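Local atomic coordinates of acetyl-xylan esterase (Streptomyces lividans, PDB entry 2CC0), a protein that removes acetyl groups from acetylated xylan as a metal-dependent esterase of carbohydrate esterase family 4, and so probably takes part in plant cell wall breakdown. Residues M35-Q40 with S47-Q52; A75-E80 with E105-L110; S79-T84 with Y117-V122; R83-I88 with G93-L98. All blocks are in the same frame, centred on the assembly; numbering follows the deposited sequence. Where two conformers were deposited one is given.

Overall arrangement
The four contacts tie helices to strands, loops and one another in the NodB-like polysaccharide deacetylase fold. Contacts 2, 3 and 4 follow one another along helix 74-90, meeting in turn the start of helix 108-116, the turn after it, and the 93-98 loop. Centres of contacts 2 and 3 lie about 9 Å apart, those of contacts 3 and 4 about 8 Å. K97 O accepts from T120 N between contacts 4 and 3. Contact 1 sits about 9 Å from contact 4, centre to centre, where G39 packs on T84 and V49 on G93. The zinc ion, held by D13, H62 and H66, lies about 10 Å from the N37 side chain; Q38 NE2 donates to D13.

Contact 1 of 4, residues M35-Q40 with S47-Q52; sequences MFNQGQ and SLVRAQ
Q52 reaches from helix 46-54 to the strand residues M35 and N37, and nearly everything in this contact happens along its side chain. Its CB starts 4.2 Å from M35 CG, and its own CG runs at about the same distance from that atom, so the aliphatic half of the glutamine lies against M35 CG. The bends of M35 at chi2 and chi3 leave its CB and CG as the atoms that meet the glutamine. Beyond CG the glutamine is extended (chi2 166°), and this carries CD level with the carboxamide of N37. There the two amides meet from opposite directions, their planes only 26° apart, and pair through two hydrogen bonds. Q52 NE2 donates to N37 OD1 at 3.0 Å, and N37 ND2 returns a bond to Q52 OE1 at 2.9 Å. Each donor lies in the carbonyl plane of its acceptor, on a lone pair, so the ring of bonds fixes the rotation of both amides and satisfies polar groups buried in the protein. Q52 NE2 also lies 3.5 Å from M35 CB, beside the pair. On the other flank V49 CG2 comes within 4.0 Å of N37 ND2. The strand and the helix run nearly antiparallel, at 161°, with 10.9 Å between their axes, as expected of a helix laid on a parallel sheet. V59 of the adjacent strand 58-61 touches both amide-bearing side chains, while T19 and L23 of helix 19-28 flank Q52 and F11 of strand 5-12 packs on M35.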
loop_
_atom_site.group_PDB
_atom_site.type_symbol
_atom_site.label_atom_id
_atom_site.label_comp_id
_atom_site.label_asym_id
_atom_site.label_seq_id
_atom_site.Cartn_x
_atom_site.Cartn_y
_atom_site.Cartn_z
ATOM N N MET A 35 -6.131 13.932 -7.400
ATOM C CA MET A 35 -6.032 15.228 -6.680
ATOM C C MET A 35 -6.607 15.020 -5.281
ATOM O O MET A 35 -7.835 14.805 -5.141
ATOM C CB MET A 35 -6.814 16.336 -7.414
ATOM C CG MET A 35 -6.698 16.283 -8.962
ATOM S SD MET A 35 -5.001 16.233 -9.576
ATOM C CE MET A 35 -4.572 17.966 -9.572
ATOM N N PHE A 36 -5.730 15.102 -4.260
ATOM C CA PHE A 36 -6.157 14.944 -2.857
ATOM C C PHE A 36 -6.494 16.345 -2.341
ATOM O O PHE A 36 -5.616 17.081 -1.868
ATOM C CB PHE A 36 -5.072 14.259 -2.027
ATOM C CG PHE A 36 -4.988 12.784 -2.273
ATOM C CD1 PHE A 36 -4.217 12.287 -3.335
ATOM C CD2 PHE A 36 -5.710 11.884 -1.466
ATOM C CE1 PHE A 36 -4.154 10.899 -3.562
ATOM C CE2 PHE A 36 -5.634 10.506 -1.700
ATOM C CZ PHE A 36 -4.869 10.028 -2.740
ATOM N N ASN A 37 -7.764 16.717 -2.518
ATOM C CA ASN A 37 -8.234 18.072 -2.157
ATOM C C ASN A 37 -8.516 18.215 -0.662
ATOM O O ASN A 37 -9.031 17.284 -0.022
ATOM C CB ASN A 37 -9.543 18.405 -2.895
ATOM C CG ASN A 37 -9.370 18.627 -4.402
ATOM O OD1 ASN A 37 -8.250 18.748 -4.968
ATOM N ND2 ASN A 37 -10.485 18.756 -5.048
ATOM N N GLN A 38 -8.281 19.415 -0.123
ATOM C CA GLN A 38 -8.814 19.725 1.214
ATOM C C GLN A 38 -10.283 20.122 1.078
ATOM O O GLN A 38 -10.652 20.868 0.155
ATOM C CB GLN A 38 -8.070 20.892 1.858
ATOM C CG GLN A 38 -6.620 20.528 2.224
ATOM C CD GLN A 38 -5.946 21.619 2.995
ATOM O OE1 GLN A 38 -6.600 22.331 3.755
ATOM N NE2 GLN A 38 -4.641 21.760 2.813
ATOM N N GLY A 39 -11.103 19.652 2.010
ATOM C CA GLY A 39 -12.550 19.984 1.966
ATOM C C GLY A 39 -12.802 21.494 1.949
ATOM O O GLY A 39 -13.665 21.980 1.207
ATOM N N GLN A 40 -12.041 22.264 2.732
ATOM C CA GLN A 40 -12.305 23.719 2.765
ATOM C C GLN A 40 -12.112 24.349 1.388
ATOM O O GLN A 40 -12.831 25.273 1.027
ATOM C CB GLN A 40 -11.436 24.420 3.817
ATOM C CG GLN A 40 -9.952 24.393 3.546
ATOM C CD GLN A 40 -9.161 25.075 4.651
ATOM O OE1 GLN A 40 -9.656 26.026 5.293
ATOM N NE2 GLN A 40 -7.930 24.635 4.860
ATOM N N SER A 47 -16.231 25.020 -8.821
ATOM C CA SER A 47 -15.939 24.976 -10.241
ATOM C C SER A 47 -14.568 24.345 -10.553
ATOM O O SER A 47 -14.380 23.684 -11.581
ATOM C CB SER A 47 -16.017 26.392 -10.814
ATOM O OG SER A 47 -15.823 26.357 -12.200
ATOM N N LEU A 48 -13.596 24.582 -9.676
ATOM C CA LEU A 48 -12.261 23.976 -9.868
ATOM C C LEU A 48 -12.259 22.496 -9.530
ATOM O O LEU A 48 -11.487 21.723 -10.123
ATOM C CB LEU A 48 -11.175 24.701 -9.066
ATOM C CG LEU A 48 -10.739 26.039 -9.641
ATOM C CD1 LEU A 48 -9.766 26.733 -8.682
ATOM C CD2 LEU A 48 -10.130 25.887 -11.041
ATOM N N VAL A 49 -13.120 22.087 -8.605
ATOM C CA VAL A 49 -13.280 20.643 -8.348
ATOM C C VAL A 49 -13.755 19.947 -9.628
ATOM O O VAL A 49 -13.193 18.910 -10.048
ATOM C CB VAL A 49 -14.255 20.355 -7.214
ATOM C CG1 VAL A 49 -14.466 18.845 -7.045
ATOM C CG2 VAL A 49 -13.752 20.979 -5.886
ATOM N N ARG A 50 -14.783 20.522 -10.252
ATOM C CA ARG A 50 -15.273 20.017 -11.548
ATOM C C ARG A 50 -14.200 20.071 -12.635
ATOM O O ARG A 50 -14.131 19.169 -13.482
ATOM C CB ARG A 50 -16.493 20.818 -12.027
ATOM C CG ARG A 50 -17.799 20.351 -11.416
ATOM C CD ARG A 50 -18.119 18.857 -11.693
ATOM N NE ARG A 50 -18.105 18.434 -13.100
ATOM C CZ ARG A 50 -18.448 17.208 -13.494
ATOM N NH1 ARG A 50 -18.856 16.310 -12.594
ATOM N NH2 ARG A 50 -18.411 16.871 -14.783
ATOM N N ALA A 51 -13.368 21.116 -12.617
ATOM C CA ALA A 51 -12.326 21.261 -13.644
ATOM C C ALA A 51 -11.361 20.073 -13.561
ATOM O O ALA A 51 -10.907 19.563 -14.571
ATOM C CB ALA A 51 -11.585 22.590 -13.510
ATOM N N GLN A 52 -11.119 19.598 -12.339
ATOM C CA GLN A 52 -10.248 18.418 -12.178
ATOM C C GLN A 52 -10.860 17.202 -12.862
ATOM O O GLN A 52 -10.182 16.461 -13.589
ATOM C CB GLN A 52 -9.996 18.123 -10.702
ATOM C CG GLN A 52 -9.270 19.253 -10.007
ATOM C CD GLN A 52 -9.313 19.111 -8.495
ATOM O OE1 GLN A 52 -10.290 18.585 -7.902
ATOM N NE2 GLN A 52 -8.249 19.549 -7.862
#

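Contact 2 of 4, residues A75-E80 with E105-L110; sequences AQMDSE and ETNATL
M77 sends its side chain straight out from helix 74-90 to the first turn of helix 108-116: CG stands opposite the carbonyl carbon (chi1 -61°), and chi2 and chi3 are both extended, so SD and CE arrive at full stretch. N107 answers with its CG tucked between backbone N and carbonyl carbon (chi1 66°), which folds the carboxamide back over the start of the helix. The sulfur lies against the backbone of L110, 3.6 Å from L110 CA, and both L110 CB and L110 CD1 are 4.0 Å from M77 SD. The terminal methyl goes on past the helix backbone: M77 CE touches N107 OD1 at 3.8 Å and lies equally far from the methyl CG2 of T109, whose side chain crosses the methionine at about a right angle. No hydrogen bond joins the two segments; the contact is that of one flexible, polarisable side chain laid over a helix start. The polar work is done within 105-110. N107 OD1 accepts from L110 N at 2.9 Å, with an N-H...O angle of 170° and the donor nearly in line with the C=O. The amide is thereby held in place where the methyl of M77 rests on it. V113, one turn further along helix 108-116, also packs on M77, and M69 and I81 touch L110. The arrangement is a side-chain N-cap: N107 supplies an acceptor to L110 N, a first-turn amide with no preceding helical carbonyl, and the neighbouring helix 74-90 of the deacetylase fold packs its methionine across the capped end.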
loop_
_atom_site.group_PDB
_atom_site.type_symbol
_atom_site.label_atom_id
_atom_site.label_comp_id
_atom_site.label_asym_id
_atom_site.label_seq_id
_atom_site.Cartn_x
_atom_site.Cartn_y
_atom_site.Cartn_z
ATOM N N ALA A 75 -14.162 11.993 17.207
ATOM C CA ALA A 75 -15.247 12.824 16.703
ATOM C C ALA A 75 -14.745 13.938 15.759
ATOM O O ALA A 75 -15.344 14.201 14.702
ATOM C CB ALA A 75 -16.040 13.418 17.879
ATOM N N GLN A 76 -13.635 14.571 16.136
ATOM C CA GLN A 76 -13.020 15.618 15.311
ATOM C C GLN A 76 -12.470 15.029 14.003
ATOM O O GLN A 76 -12.578 15.655 12.927
ATOM C CB GLN A 76 -11.919 16.344 16.079
ATOM C CG GLN A 76 -12.439 17.072 17.345
ATOM C CD GLN A 76 -11.314 17.511 18.286
ATOM O OE1 GLN A 76 -10.418 16.721 18.670
ATOM N NE2 GLN A 76 -11.365 18.789 18.686
ATOM N N MET A 77 -11.889 13.832 14.081
ATOM C CA MET A 77 -11.416 13.178 12.844
ATOM C C MET A 77 -12.597 12.883 11.923
ATOM O O MET A 77 -12.522 13.070 10.700
ATOM C CB MET A 77 -10.699 11.863 13.145
ATOM C CG MET A 77 -9.443 11.920 14.018
ATOM S SD MET A 77 -8.865 10.212 14.141
ATOM C CE MET A 77 -7.508 10.329 15.325
ATOM N N ASP A 78 -13.693 12.405 12.522
ATOM C CA ASP A 78 -14.913 12.092 11.794
ATOM C C ASP A 78 -15.454 13.350 11.092
ATOM O O ASP A 78 -15.759 13.323 9.906
ATOM C CB ASP A 78 -15.931 11.496 12.753
ATOM C CG ASP A 78 -17.088 10.820 12.032
ATOM O OD1 ASP A 78 -17.790 11.504 11.275
ATOM O OD2 ASP A 78 -17.296 9.597 12.235
ATOM N N SER A 79 -15.529 14.461 11.822
ATOM C CA SER A 79 -15.948 15.722 11.235
ATOM C C SER A 79 -15.076 16.150 10.049
ATOM O O SER A 79 -15.587 16.541 9.001
ATOM C CB SER A 79 -15.939 16.817 12.319
ATOM O OG SER A 79 -16.327 18.065 11.777
ATOM N N GLU A 80 -13.763 16.064 10.208
ATOM C CA GLU A 80 -12.847 16.468 9.152
ATOM C C GLU A 80 -13.047 15.624 7.891
ATOM O O GLU A 80 -13.081 16.138 6.765
ATOM C CB GLU A 80 -11.406 16.321 9.665
ATOM C CG GLU A 80 -10.955 17.448 10.601
ATOM C CD GLU A 80 -10.371 18.662 9.883
ATOM O OE1 GLU A 80 -9.929 18.542 8.727
ATOM O OE2 GLU A 80 -10.346 19.754 10.504
ATOM N N GLU A 105 0.411 11.036 8.611
ATOM C CA GLU A 105 0.316 10.612 10.010
ATOM C C GLU A 105 -0.993 9.899 10.263
ATOM O O GLU A 105 -2.092 10.462 10.065
ATOM C CB GLU A 105 0.472 11.813 10.965
ATOM C CG GLU A 105 1.893 12.379 10.917
ATOM C CD GLU A 105 2.057 13.768 11.550
ATOM O OE1 GLU A 105 1.053 14.403 11.932
ATOM O OE2 GLU A 105 3.233 14.224 11.631
ATOM N N THR A 106 -0.870 8.670 10.754
ATOM C CA THR A 106 -2.056 7.830 10.962
ATOM C C THR A 106 -1.998 7.042 12.283
ATOM O O THR A 106 -0.943 6.922 12.892
ATOM C CB THR A 106 -2.275 6.905 9.729
ATOM O OG1 THR A 106 -3.481 6.146 9.877
ATOM C CG2 THR A 106 -1.107 5.972 9.515
ATOM N N ASN A 107 -3.158 6.554 12.712
ATOM C CA ASN A 107 -3.261 5.622 13.840
ATOM C C ASN A 107 -4.531 4.796 13.714
ATOM O O ASN A 107 -5.294 4.961 12.746
ATOM C CB ASN A 107 -3.145 6.346 15.204
ATOM C CG ASN A 107 -4.306 7.293 15.484
ATOM O OD1 ASN A 107 -5.388 7.187 14.885
ATOM N ND2 ASN A 107 -4.092 8.222 16.432
ATOM N N ALA A 108 -4.754 3.874 14.653
ATOM C CA ALA A 108 -5.898 2.935 14.518
ATOM C C ALA A 108 -7.223 3.685 14.561
ATOM O O ALA A 108 -8.173 3.292 13.916
ATOM C CB ALA A 108 -5.863 1.870 15.628
ATOM N N THR A 109 -7.287 4.755 15.352
ATOM C CA THR A 109 -8.515 5.547 15.430
ATOM C C THR A 109 -8.827 6.167 14.059
ATOM O O THR A 109 -9.964 6.099 13.568
ATOM C CB THR A 109 -8.405 6.622 16.518
ATOM O OG1 THR A 109 -8.199 5.957 17.779
ATOM C CG2 THR A 109 -9.707 7.455 16.578
ATOM N N LEU A 110 -7.810 6.765 13.443
ATOM C CA LEU A 110 -7.995 7.331 12.113
ATOM C C LEU A 110 -8.434 6.247 11.133
ATOM O O LEU A 110 -9.336 6.478 10.295
ATOM C CB LEU A 110 -6.712 7.993 11.626
ATOM C CG LEU A 110 -6.831 8.755 10.288
ATOM C CD1 LEU A 110 -7.948 9.804 10.282
ATOM C CD2 LEU A 110 -5.475 9.393 9.930
#

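Contact 3 of 4, residues S79-T84 with Y117-V122; sequences SEISRT and YGLTEV
I81 and S82 of helix 74-90 face Y117 and L119, which flank G118, the C-prime residue of the Schellman motif that ends helix 108-116. G118 has positive phi, and the motif is closed by L119 N bonding to E114 O and G118 N to A115 O; the chain then turns toward strand 120-121. The tight part is the buried side. I81 CG2 presses on L119 CD1 at 3.4 Å, closer than ordinary van der Waals contact between carbons, as the two side chains slide past each other in opposite directions. The same methyl reaches Y117 CD2 at 3.9 Å, coming obliquely to the ring. Chi1 of I81 (-78°) sets CG2 across from the backbone N, where it meets both partners. F99 of strand 98-99 packs on both I81 and L119, extending the apolar layer, and V113 joins it from helix 108-116. The more open side is the partly exposed end of the tyrosine, where contact is made without interlocking apolar branches. S82 meets the phenol mainly through CB, with S82 CA 4.2 Å above one face of the Y117 ring, offset toward the rim. In the modelled conformer S82 OG is hydrogen-bonded to D78 O. The phenol is held by the same residue through its carboxylate, Y117 OH pairing with D78 OD1. Next to that bond, S82 CB rests 3.4 Å from Y117 OH and 3.5 Å from Y117 CZ.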
loop_
_atom_site.group_PDB
_atom_site.type_symbol
_atom_site.label_atom_id
_atom_site.label_comp_id
_atom_site.label_asym_id
_atom_site.label_seq_id
_atom_site.Cartn_x
_atom_site.Cartn_y
_atom_site.Cartn_z
ATOM N N SER A 79 -15.529 14.461 11.822
ATOM C CA SER A 79 -15.948 15.722 11.235
ATOM C C SER A 79 -15.076 16.150 10.049
ATOM O O SER A 79 -15.587 16.541 9.001
ATOM C CB SER A 79 -15.939 16.817 12.319
ATOM O OG SER A 79 -16.327 18.065 11.777
ATOM N N GLU A 80 -13.763 16.064 10.208
ATOM C CA GLU A 80 -12.847 16.468 9.152
ATOM C C GLU A 80 -13.047 15.624 7.891
ATOM O O GLU A 80 -13.081 16.138 6.765
ATOM C CB GLU A 80 -11.406 16.321 9.665
ATOM C CG GLU A 80 -10.955 17.448 10.601
ATOM C CD GLU A 80 -10.371 18.662 9.883
ATOM O OE1 GLU A 80 -9.929 18.542 8.727
ATOM O OE2 GLU A 80 -10.346 19.754 10.504
ATOM N N ILE A 81 -13.161 14.317 8.073
ATOM C CA ILE A 81 -13.320 13.417 6.926
ATOM C C ILE A 81 -14.712 13.541 6.264
ATOM O O ILE A 81 -14.836 13.687 5.027
ATOM C CB ILE A 81 -12.977 11.971 7.333
ATOM C CG1 ILE A 81 -11.440 11.837 7.380
ATOM C CG2 ILE A 81 -13.546 10.981 6.332
ATOM C CD1 ILE A 81 -10.933 10.524 7.980
ATOM N N SER A 82 -15.758 13.515 7.093
ATOM C CA SER A 82 -17.113 13.573 6.557
ATOM C C SER A 82 -17.411 14.904 5.849
ATOM O O SER A 82 -18.023 14.910 4.784
ATOM C CB SER A 82 -18.140 13.282 7.643
ATOM O OG SER A 82 -18.033 14.211 8.693
ATOM N N ARG A 83 -16.965 16.018 6.414
ATOM C CA ARG A 83 -17.200 17.321 5.779
ATOM C C ARG A 83 -16.505 17.393 4.426
ATOM O O ARG A 83 -16.991 18.028 3.496
ATOM C CB ARG A 83 -16.750 18.462 6.688
ATOM C CG ARG A 83 -17.713 18.704 7.854
ATOM C CD ARG A 83 -16.947 18.998 9.132
ATOM N NE ARG A 83 -16.359 20.318 9.119
ATOM C CZ ARG A 83 -15.182 20.648 9.641
ATOM N NH1 ARG A 83 -14.413 19.749 10.240
ATOM N NH2 ARG A 83 -14.780 21.907 9.562
ATOM N N THR A 84 -15.338 16.743 4.330
ATOM C CA THR A 84 -14.632 16.722 3.058
ATOM C C THR A 84 -15.342 15.833 2.000
ATOM O O THR A 84 -15.385 16.205 0.812
ATOM C CB THR A 84 -13.151 16.333 3.286
ATOM O OG1 THR A 84 -12.570 17.282 4.195
ATOM C CG2 THR A 84 -12.385 16.366 1.968
ATOM N N TYR A 117 -16.286 5.595 6.470
ATOM C CA TYR A 117 -16.634 6.359 5.259
ATOM C C TYR A 117 -16.251 5.653 3.960
ATOM O O TYR A 117 -16.345 6.243 2.871
ATOM C CB TYR A 117 -16.063 7.794 5.340
ATOM C CG TYR A 117 -16.832 8.577 6.392
ATOM C CD1 TYR A 117 -18.085 9.117 6.099
ATOM C CD2 TYR A 117 -16.357 8.685 7.702
ATOM C CE1 TYR A 117 -18.831 9.787 7.077
ATOM C CE2 TYR A 117 -17.088 9.372 8.693
ATOM C CZ TYR A 117 -18.343 9.894 8.375
ATOM O OH TYR A 117 -19.103 10.547 9.332
ATOM N N GLY A 118 -15.826 4.386 4.080
ATOM C CA GLY A 118 -15.437 3.599 2.919
ATOM C C GLY A 118 -14.218 4.121 2.186
ATOM O O GLY A 118 -14.124 3.987 0.951
ATOM N N LEU A 119 -13.284 4.701 2.943
ATOM C CA LEU A 119 -12.064 5.285 2.378
ATOM C C LEU A 119 -10.847 4.367 2.555
ATOM O O LEU A 119 -10.594 3.863 3.638
ATOM C CB LEU A 119 -11.777 6.630 3.069
ATOM C CG LEU A 119 -12.798 7.725 2.755
ATOM C CD1 LEU A 119 -12.689 8.849 3.791
ATOM C CD2 LEU A 119 -12.634 8.324 1.337
ATOM N N THR A 120 -10.091 4.199 1.480
ATOM C CA THR A 120 -8.797 3.516 1.533
ATOM C C THR A 120 -7.711 4.539 1.827
ATOM O O THR A 120 -7.637 5.554 1.144
ATOM C CB THR A 120 -8.554 2.845 0.181
ATOM O OG1 THR A 120 -9.597 1.873 0.007
ATOM C CG2 THR A 120 -7.187 2.132 0.126
ATOM N N GLU A 121 -6.850 4.260 2.814
ATOM C CA GLU A 121 -5.747 5.186 3.121
ATOM C C GLU A 121 -4.667 5.065 2.066
ATOM O O GLU A 121 -4.251 3.951 1.713
ATOM C CB GLU A 121 -5.169 4.861 4.504
ATOM C CG GLU A 121 -4.146 5.835 5.028
ATOM C CD GLU A 121 -3.751 5.424 6.428
ATOM O OE1 GLU A 121 -4.428 5.858 7.392
ATOM O OE2 GLU A 121 -2.781 4.648 6.539
ATOM N N VAL A 122 -4.180 6.210 1.605
ATOM C CA VAL A 122 -3.149 6.259 0.581
ATOM C C VAL A 122 -2.035 7.167 1.064
ATOM O O VAL A 122 -2.222 8.380 1.200
ATOM C CB VAL A 122 -3.708 6.798 -0.751
ATOM C CG1 VAL A 122 -2.580 6.917 -1.787
ATOM C CG2 VAL A 122 -4.832 5.876 -1.267
#

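Contact 4 of 4, residues R83-I88 with G93-L98; sequences RTQQAI and GGTPKL
Two hydrogen bonds join Q85 and I88 of helix 74-90 to the loop that leads from that helix into strand 98-99. One is backbone to backbone: G93 N donates to I88 O at 2.9 Å, so the chain is tied back to the helix soon after leaving it. The other uses a side chain. Q85 NE2 donates to P96 O at 3.1 Å, nearly straight at 168°; the acceptor lies in the plane of the amide, whereas the donor is tilted 19° from the plane of the proline carbonyl. The bend of Q85 at chi2 (-62°) brings the amide over to the loop. Its other end, OE1, is bonded to N61 ND2 of strand 58-61. Van der Waals contacts fill in around these bonds. Q85 OE1 lies 3.4 Å from each of P96 CB, CG and CD, alongside the proline ring, and Q85 NE2 is 3.6 Å from T95 CG2. I88 CG2 sits 3.5 Å from G94 O. G93 has no beta carbon, which here would run into I88 CG2, and that methyl lies 3.9 Å from G93 CA. The apolar pair is I88 CD1 with P96 CG, at 3.9 Å. Taken together, the chemistry implies a loop held at two points: a main-chain bond at G93, and at P96 an amide that grips two partners, joining loop, helix and the central sheet through one buried glutamine.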
loop_
_atom_site.group_PDB
_atom_site.type_symbol
_atom_site.label_atom_id
_atom_site.label_comp_id
_atom_site.label_asym_id
_atom_site.label_seq_id
_atom_site.Cartn_x
_atom_site.Cartn_y
_atom_site.Cartn_z
ATOM N N ARG A 83 -16.965 16.018 6.414
ATOM C CA ARG A 83 -17.200 17.321 5.779
ATOM C C ARG A 83 -16.505 17.393 4.426
ATOM O O ARG A 83 -16.991 18.028 3.496
ATOM C CB ARG A 83 -16.750 18.462 6.688
ATOM C CG ARG A 83 -17.713 18.704 7.854
ATOM C CD ARG A 83 -16.947 18.998 9.132
ATOM N NE ARG A 83 -16.359 20.318 9.119
ATOM C CZ ARG A 83 -15.182 20.648 9.641
ATOM N NH1 ARG A 83 -14.413 19.749 10.240
ATOM N NH2 ARG A 83 -14.780 21.907 9.562
ATOM N N THR A 84 -15.338 16.743 4.330
ATOM C CA THR A 84 -14.632 16.722 3.058
ATOM C C THR A 84 -15.342 15.833 2.000
ATOM O O THR A 84 -15.385 16.205 0.812
ATOM C CB THR A 84 -13.151 16.333 3.286
ATOM O OG1 THR A 84 -12.570 17.282 4.195
ATOM C CG2 THR A 84 -12.385 16.366 1.968
ATOM N N GLN A 85 -15.882 14.674 2.424
ATOM C CA GLN A 85 -16.696 13.830 1.530
ATOM C C GLN A 85 -17.838 14.682 0.967
ATOM O O GLN A 85 -18.060 14.725 -0.237
ATOM C CB GLN A 85 -17.285 12.619 2.273
ATOM C CG GLN A 85 -16.255 11.563 2.732
ATOM C CD GLN A 85 -15.516 10.922 1.551
ATOM O OE1 GLN A 85 -14.482 11.430 1.103
ATOM N NE2 GLN A 85 -16.086 9.840 1.002
ATOM N N GLN A 86 -18.505 15.398 1.869
ATOM C CA GLN A 86 -19.652 16.235 1.509
ATOM C C GLN A 86 -19.239 17.372 0.567
ATOM O O GLN A 86 -19.932 17.654 -0.413
ATOM C CB GLN A 86 -20.292 16.791 2.786
ATOM C CG GLN A 86 -20.992 15.727 3.651
ATOM C CD GLN A 86 -21.064 16.107 5.136
ATOM O OE1 GLN A 86 -20.825 17.259 5.508
ATOM N NE2 GLN A 86 -21.369 15.121 5.994
ATOM N N ALA A 87 -18.120 18.036 0.861
ATOM C CA ALA A 87 -17.713 19.187 0.037
ATOM C C ALA A 87 -17.325 18.748 -1.374
ATOM O O ALA A 87 -17.664 19.407 -2.368
ATOM C CB ALA A 87 -16.576 19.968 0.693
ATOM N N ILE A 88 -16.587 17.637 -1.474
ATOM C CA ILE A 88 -16.171 17.167 -2.792
ATOM C C ILE A 88 -17.372 16.670 -3.616
ATOM O O ILE A 88 -17.530 17.033 -4.804
ATOM C CB ILE A 88 -15.037 16.108 -2.678
ATOM C CG1 ILE A 88 -13.793 16.776 -2.061
ATOM C CG2 ILE A 88 -14.771 15.446 -4.034
ATOM C CD1 ILE A 88 -12.698 15.789 -1.583
ATOM N N GLY A 93 -17.340 16.489 -7.658
ATOM C CA GLY A 93 -16.127 15.653 -7.699
ATOM C C GLY A 93 -16.312 14.164 -7.417
ATOM O O GLY A 93 -15.328 13.424 -7.345
ATOM N N GLY A 94 -17.555 13.717 -7.275
ATOM C CA GLY A 94 -17.834 12.339 -6.843
ATOM C C GLY A 94 -17.699 12.178 -5.330
ATOM O O GLY A 94 -17.325 13.116 -4.599
ATOM N N THR A 95 -17.990 10.977 -4.853
ATOM C CA THR A 95 -17.768 10.634 -3.463
ATOM C C THR A 95 -16.433 9.891 -3.398
ATOM O O THR A 95 -16.312 8.775 -3.920
ATOM C CB THR A 95 -18.909 9.739 -2.937
ATOM O OG1 THR A 95 -20.122 10.500 -2.972
ATOM C CG2 THR A 95 -18.657 9.303 -1.491
ATOM N N PRO A 96 -15.411 10.523 -2.803
ATOM C CA PRO A 96 -14.088 9.857 -2.793
ATOM C C PRO A 96 -14.056 8.459 -2.177
ATOM O O PRO A 96 -14.788 8.162 -1.230
ATOM C CB PRO A 96 -13.210 10.806 -1.953
ATOM C CG PRO A 96 -13.864 12.158 -2.111
ATOM C CD PRO A 96 -15.376 11.847 -2.164
ATOM N N LYS A 97 -13.190 7.619 -2.746
ATOM C CA LYS A 97 -12.897 6.313 -2.163
ATOM C C LYS A 97 -11.511 6.245 -1.557
ATOM O O LYS A 97 -11.172 5.239 -0.924
ATOM C CB LYS A 97 -13.050 5.177 -3.202
ATOM C CG LYS A 97 -14.479 4.960 -3.748
ATOM C CD LYS A 97 -15.509 4.683 -2.681
ATOM C CE LYS A 97 -15.222 3.420 -1.899
ATOM N NZ LYS A 97 -16.171 3.182 -0.777
ATOM N N LEU A 98 -10.729 7.322 -1.726
ATOM C CA LEU A 98 -9.338 7.388 -1.236
ATOM C C LEU A 98 -9.135 8.556 -0.280
ATOM O O LEU A 98 -9.700 9.636 -0.475
ATOM C CB LEU A 98 -8.365 7.570 -2.404
ATOM C CG LEU A 98 -8.493 6.568 -3.562
ATOM C CD1 LEU A 98 -7.543 6.968 -4.661
ATOM C CD2 LEU A 98 -8.265 5.118 -3.083
#